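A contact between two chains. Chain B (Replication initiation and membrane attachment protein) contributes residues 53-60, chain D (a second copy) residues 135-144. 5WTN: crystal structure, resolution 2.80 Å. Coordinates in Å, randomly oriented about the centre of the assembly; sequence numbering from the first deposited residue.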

# COMPACT_ATOMS: atom_id res chain seq x y z
N LEU B 53 2.97 -9.27 -13.41
CA LEU B 53 3.99 -8.26 -13.69
C LEU B 53 5.13 -8.43 -12.70
O LEU B 53 6.31 -8.45 -13.08
CB LEU B 53 3.39 -6.85 -13.61
CG LEU B 53 4.31 -5.62 -13.68
CD1 LEU B 53 5.23 -5.65 -14.87
CD2 LEU B 53 3.47 -4.37 -13.73
N GLU B 54 4.78 -8.63 -11.44
CA GLU B 54 5.77 -8.85 -10.39
C GLU B 54 6.36 -10.26 -10.42
O GLU B 54 7.57 -10.43 -10.24
CB GLU B 54 5.16 -8.57 -9.01
CG GLU B 54 5.38 -7.15 -8.51
CD GLU B 54 6.82 -6.88 -8.14
OE1 GLU B 54 7.55 -7.85 -7.83
OE2 GLU B 54 7.23 -5.71 -8.16
N LEU B 55 5.52 -11.27 -10.63
CA LEU B 55 5.98 -12.65 -10.59
C LEU B 55 6.88 -13.04 -11.75
O LEU B 55 7.93 -13.62 -11.52
CB LEU B 55 4.81 -13.61 -10.49
CG LEU B 55 5.14 -15.09 -10.36
CD1 LEU B 55 6.04 -15.34 -9.17
CD2 LEU B 55 3.86 -15.89 -10.25
N LEU B 56 6.50 -12.72 -12.99
CA LEU B 56 7.42 -12.93 -14.11
C LEU B 56 8.24 -11.67 -14.18
O LEU B 56 7.73 -10.62 -14.60
CB LEU B 56 6.66 -12.97 -15.42
CG LEU B 56 5.68 -14.06 -15.79
CD1 LEU B 56 4.83 -13.53 -16.92
CD2 LEU B 56 6.45 -15.25 -16.27
N ASP B 57 9.52 -11.71 -13.85
CA ASP B 57 10.19 -10.43 -13.82
C ASP B 57 10.68 -10.34 -15.24
O ASP B 57 11.71 -10.90 -15.58
CB ASP B 57 11.37 -10.52 -12.86
CG ASP B 57 11.94 -9.17 -12.50
OD1 ASP B 57 11.25 -8.15 -12.70
OD2 ASP B 57 13.09 -9.14 -12.02
N GLY B 58 9.95 -9.62 -16.08
CA GLY B 58 10.31 -9.53 -17.47
C GLY B 58 10.36 -10.85 -18.24
O GLY B 58 10.74 -10.84 -19.42
N GLN B 59 9.98 -11.96 -17.61
CA GLN B 59 10.08 -13.28 -18.26
C GLN B 59 8.96 -13.58 -19.26
O GLN B 59 7.97 -12.85 -19.31
CB GLN B 59 10.07 -14.38 -17.20
CG GLN B 59 11.32 -14.51 -16.35
CD GLN B 59 11.06 -15.27 -15.04
OE1 GLN B 59 9.93 -15.69 -14.76
NE2 GLN B 59 12.11 -15.45 -14.24
N GLU B 60 9.08 -14.69 -19.99
CA GLU B 60 8.04 -15.18 -20.92
C GLU B 60 7.24 -16.36 -20.36
O GLU B 60 7.79 -17.20 -19.64
CB GLU B 60 8.66 -15.63 -22.24
CG GLU B 60 9.06 -14.53 -23.17
CD GLU B 60 9.40 -15.04 -24.57
OE1 GLU B 60 8.89 -16.13 -24.98
OE2 GLU B 60 10.18 -14.34 -25.26
N HIS D 135 6.67 -26.54 -12.14
CA HIS D 135 7.55 -25.43 -12.45
C HIS D 135 7.07 -24.13 -11.79
O HIS D 135 7.78 -23.53 -10.99
CB HIS D 135 7.65 -25.27 -13.96
CG HIS D 135 8.46 -24.09 -14.38
ND1 HIS D 135 9.83 -24.04 -14.25
CD2 HIS D 135 8.08 -22.90 -14.92
CE1 HIS D 135 10.27 -22.88 -14.70
NE2 HIS D 135 9.23 -22.17 -15.12
N LEU D 136 5.84 -23.74 -12.11
CA LEU D 136 5.21 -22.57 -11.54
C LEU D 136 5.12 -22.64 -10.01
O LEU D 136 5.44 -21.66 -9.32
CB LEU D 136 3.82 -22.40 -12.14
CG LEU D 136 3.00 -21.14 -11.86
CD1 LEU D 136 3.81 -19.92 -12.20
CD2 LEU D 136 1.73 -21.18 -12.67
N PHE D 137 4.68 -23.77 -9.47
CA PHE D 137 4.63 -23.92 -8.02
C PHE D 137 5.96 -23.59 -7.35
O PHE D 137 6.00 -23.01 -6.27
CB PHE D 137 4.23 -25.34 -7.63
CG PHE D 137 4.12 -25.54 -6.15
CD1 PHE D 137 2.96 -25.21 -5.48
CD2 PHE D 137 5.18 -26.05 -5.43
CE1 PHE D 137 2.86 -25.40 -4.12
CE2 PHE D 137 5.09 -26.24 -4.07
CZ PHE D 137 3.93 -25.92 -3.41
N ILE D 138 7.05 -23.95 -8.01
CA ILE D 138 8.38 -23.58 -7.54
C ILE D 138 8.58 -22.05 -7.59
O ILE D 138 8.92 -21.43 -6.57
CB ILE D 138 9.47 -24.33 -8.34
CG1 ILE D 138 9.62 -25.76 -7.83
CG2 ILE D 138 10.81 -23.61 -8.27
CD1 ILE D 138 10.57 -26.58 -8.66
N GLN D 139 8.35 -21.44 -8.75
CA GLN D 139 8.48 -19.99 -8.90
C GLN D 139 7.67 -19.22 -7.84
O GLN D 139 8.11 -18.19 -7.33
CB GLN D 139 8.09 -19.57 -10.32
CG GLN D 139 9.03 -20.14 -11.37
CD GLN D 139 8.77 -19.59 -12.76
OE1 GLN D 139 7.62 -19.49 -13.20
NE2 GLN D 139 9.83 -19.24 -13.47
N LEU D 140 6.49 -19.74 -7.52
CA LEU D 140 5.61 -19.12 -6.55
C LEU D 140 6.20 -19.19 -5.16
O LEU D 140 6.01 -18.28 -4.35
CB LEU D 140 4.25 -19.81 -6.52
CG LEU D 140 3.27 -19.47 -7.64
CD1 LEU D 140 1.98 -20.27 -7.46
CD2 LEU D 140 2.98 -17.98 -7.62
N SER D 141 6.90 -20.27 -4.86
CA SER D 141 7.43 -20.45 -3.52
C SER D 141 8.62 -19.52 -3.31
O SER D 141 8.76 -18.90 -2.25
CB SER D 141 7.85 -21.90 -3.32
OG SER D 141 8.34 -22.11 -2.01
N ASN D 142 9.47 -19.42 -4.32
CA ASN D 142 10.63 -18.53 -4.27
C ASN D 142 10.26 -17.05 -4.17
O ASN D 142 10.97 -16.25 -3.54
CB ASN D 142 11.53 -18.76 -5.49
CG ASN D 142 11.99 -20.19 -5.59
OD1 ASN D 142 11.83 -20.97 -4.64
ND2 ASN D 142 12.57 -20.55 -6.73
N PHE D 143 9.16 -16.70 -4.83
CA PHE D 143 8.65 -15.35 -4.86
C PHE D 143 8.27 -14.91 -3.46
O PHE D 143 8.54 -13.78 -3.07
CB PHE D 143 7.41 -15.32 -5.74
CG PHE D 143 6.80 -13.96 -5.87
CD1 PHE D 143 7.37 -13.01 -6.70
CD2 PHE D 143 5.63 -13.64 -5.19
CE1 PHE D 143 6.79 -11.75 -6.84
CE2 PHE D 143 5.05 -12.39 -5.33
CZ PHE D 143 5.64 -11.45 -6.15
N PHE D 144 7.65 -15.81 -2.72
CA PHE D 144 7.24 -15.53 -1.36
C PHE D 144 8.31 -15.90 -0.33
O PHE D 144 8.04 -15.96 0.87
CB PHE D 144 5.90 -16.17 -1.03
CG PHE D 144 4.76 -15.52 -1.74
CD1 PHE D 144 4.13 -14.42 -1.18
CD2 PHE D 144 4.33 -15.99 -2.97
CE1 PHE D 144 3.06 -13.80 -1.84
CE2 PHE D 144 3.26 -15.38 -3.63
CZ PHE D 144 2.63 -14.28 -3.06

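No hydrogen bond crosses between these two stretches, and a single leucine does most of the work on its side: Leu B55 touches four residues of the chain D helix and gives up 100 Å² to it, out of 301 Å² buried by both sides together. The rule to read here is one apolar knob set against a helical surface, with polar groups nearby that approach without pairing.

Leu B55 is the last helical residue before Leu B56 leaves helical phi/psi. Its CA-to-CB bond points sideways, yet the t,p rotamer carries the methyls across to chain D. Leu B55 CD2 lies 3.5 Å from CD2 of Leu D140 and, more loosely, 4.5 Å from CD1 of Leu D136. Leu B55 CD1 packs 3.6 Å from CD1 of Phe D143 and sits 4.0 Å from the backbone O of Gln D139. A branched aliphatic end suits this position, because it can meet a leucine and an aromatic ring at once.

The receiving surface follows from helical spacing. Leu D136, Leu D140 and Phe D143 recur at intervals of four and three, which brings their side chains to one side of the helix, and Gln D139 joins them there. The backbone supports this arrangement: Leu D140 N donates to Leu D136 O at 2.8 Å, and Phe D143 N donates to Gln D139 O at 3.1 Å. The Gln D139 carbonyl beside the Leu B55 methyl is therefore already engaged within its own helix. Leu D136 and Leu D140 are buried in the assembly and lend only small areas to this contact, 12 and 23 Å².

Phe D143 gives the largest area on chain D, 69 Å². Its CA-to-CB bond points toward chain B, and with chi1 at t the ring reaches the end of the chain B helix. Leu B55 CD1 and the backbone O of Glu B54 both approach it obliquely, the latter 3.7 Å from Phe D143 CE1. Glu B54 also brings its CB to 4.1 Å from Phe D143 CZ, so the aliphatic base of an acidic side chain serves as packing surface while the residue remains exposed.

Beyond the turn, the CA-to-CB bond of Gln B59 points toward chain D, and Gln B59 OE1 stops 3.8 Å from Gln D139 NE2, a polar approach too long to count as a bond. Gln D139 OE1 is satisfied elsewhere in the structure.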